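Local coordinates for protein (lectin) (Hyacinthoides hispanica, PDB 1B2P), which probably binds mannose as a bulb-type lectin from bluebell bulbs, at residues 6-9 with 10-14. Numbering follows the deposited sequence.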
loop_
_atom_site.group_PDB
_atom_site.type_symbol
_atom_site.label_atom_id
_atom_site.label_comp_id
_atom_site.label_asym_id
_atom_site.label_seq_id
_atom_site.Cartn_x
_atom_site.Cartn_y
_atom_site.Cartn_z
ATOM N N SER A 6 -12.717 1.629 17.072
ATOM C CA SER A 6 -13.072 1.671 18.462
ATOM C C SER A 6 -12.907 0.212 19.056
ATOM O O SER A 6 -13.044 -0.698 18.332
ATOM C CB SER A 6 -14.442 2.251 18.799
ATOM O OG SER A 6 -15.452 1.455 18.109
ATOM N N LYS A 7 -12.598 0.223 20.377
ATOM C CA LYS A 7 -12.457 -1.170 20.982
ATOM C C LYS A 7 -13.752 -1.950 20.802
ATOM O O LYS A 7 -14.842 -1.508 21.195
ATOM C CB LYS A 7 -12.177 -0.908 22.488
ATOM C CG LYS A 7 -10.782 -0.372 22.773
ATOM C CD LYS A 7 -10.682 -0.200 24.319
ATOM C CE LYS A 7 -10.125 -1.513 24.869
ATOM N NZ LYS A 7 -8.782 -1.791 24.267
ATOM N N GLN A 8 -13.470 -3.142 20.193
ATOM C CA GLN A 8 -14.675 -3.996 19.990
ATOM C C GLN A 8 -14.196 -5.427 19.748
ATOM O O GLN A 8 -13.090 -5.732 19.427
ATOM C CB GLN A 8 -15.326 -3.448 18.652
ATOM C CG GLN A 8 -14.362 -3.452 17.481
ATOM C CD GLN A 8 -15.023 -2.753 16.267
ATOM O OE1 GLN A 8 -15.661 -3.336 15.350
ATOM N NE2 GLN A 8 -14.741 -1.446 16.241
ATOM N N PRO A 9 -15.225 -6.327 19.866
ATOM C CA PRO A 9 -14.826 -7.776 19.820
ATOM C C PRO A 9 -14.912 -8.323 18.427
ATOM O O PRO A 9 -15.769 -9.219 18.085
ATOM C CB PRO A 9 -16.011 -8.372 20.620
ATOM C CG PRO A 9 -17.201 -7.519 20.474
ATOM C CD PRO A 9 -16.573 -6.133 20.315
ATOM N N ASP A 10 -14.072 -7.927 17.557
ATOM C CA ASP A 10 -13.966 -8.454 16.181
ATOM C C ASP A 10 -12.569 -8.152 15.692
ATOM O O ASP A 10 -11.783 -7.571 16.480
ATOM C CB ASP A 10 -15.093 -7.918 15.345
ATOM C CG ASP A 10 -15.008 -6.372 15.208
ATOM O OD1 ASP A 10 -13.857 -5.914 14.940
ATOM O OD2 ASP A 10 -16.062 -5.764 15.473
ATOM N N ASP A 11 -12.202 -8.563 14.530
ATOM C CA ASP A 11 -10.840 -8.520 14.088
ATOM C C ASP A 11 -10.558 -7.187 13.332
ATOM O O ASP A 11 -9.515 -7.173 12.662
ATOM C CB ASP A 11 -10.486 -9.615 13.125
ATOM C CG ASP A 11 -10.624 -11.067 13.362
ATOM O OD1 ASP A 11 -10.510 -11.485 14.522
ATOM O OD2 ASP A 11 -10.799 -11.778 12.334
ATOM N N ASN A 12 -11.314 -6.150 13.712
ATOM C CA ASN A 12 -10.923 -4.908 13.009
ATOM C C ASN A 12 -9.652 -4.438 13.804
ATOM O O ASN A 12 -9.736 -4.486 15.026
ATOM C CB ASN A 12 -12.063 -3.940 13.182
ATOM C CG ASN A 12 -13.288 -4.251 12.306
ATOM O OD1 ASN A 12 -14.417 -3.936 12.747
ATOM N ND2 ASN A 12 -12.977 -4.771 11.206
ATOM N N HIS A 13 -8.725 -4.010 13.021
ATOM C CA HIS A 13 -7.480 -3.516 13.621
ATOM C C HIS A 13 -6.927 -2.393 12.794
ATOM O O HIS A 13 -7.194 -2.387 11.580
ATOM C CB HIS A 13 -6.430 -4.652 13.706
ATOM C CG HIS A 13 -6.152 -5.152 12.310
ATOM N ND1 HIS A 13 -5.060 -4.719 11.569
ATOM C CD2 HIS A 13 -6.827 -6.037 11.500
ATOM C CE1 HIS A 13 -5.097 -5.293 10.371
ATOM N NE2 HIS A 13 -6.147 -6.072 10.291
ATOM N N PRO A 14 -6.139 -1.525 13.377
ATOM C CA PRO A 14 -5.821 -1.433 14.747
ATOM C C PRO A 14 -6.891 -0.877 15.637
ATOM O O PRO A 14 -7.690 -0.031 15.197
ATOM C CB PRO A 14 -4.577 -0.562 14.842
ATOM C CG PRO A 14 -4.779 0.403 13.712
ATOM C CD PRO A 14 -5.525 -0.377 12.661
#
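An inverse gamma turn centred on Pro9 and an Asx turn at Asp10 follow each other in the loop between strands 3-5 and 16-18. Gln8 and Asp10 meet across the first turn. There the backbone N of Asp10 gives a weak hydrogen bond to Gln8 O, 3.0 Å away and bent to 141°. In the second turn Asp10 OD1 accepts from the backbone N of Asn12 at 2.8 Å, nearly along the carboxylate C-O bond. CG of Asp10 sits between its own N and carbonyl carbon (chi1 64°), which turns the carboxylate toward the backbone N-H of Asn12.

CB of Gln8 leaves its CA toward the Asp10-Asn12 arm. Its CG comes within 3.5 Å of Asp10 OD2. The Gln8 amide plane stands 72° from the Asp10 carboxylate, so the two groups do not stack. CB of Asn12 also leaves its CA toward the Gln8 arm. Gln8 and Asp10 pack on His94 of the same chain, while Asp10 and Asn12 pack on Asp102 of a second subunit. Such consecutive turns, inverse gamma and then Asx, reverse the chain in a strand-connecting loop of the bulb-lectin fold, here at a subunit contact.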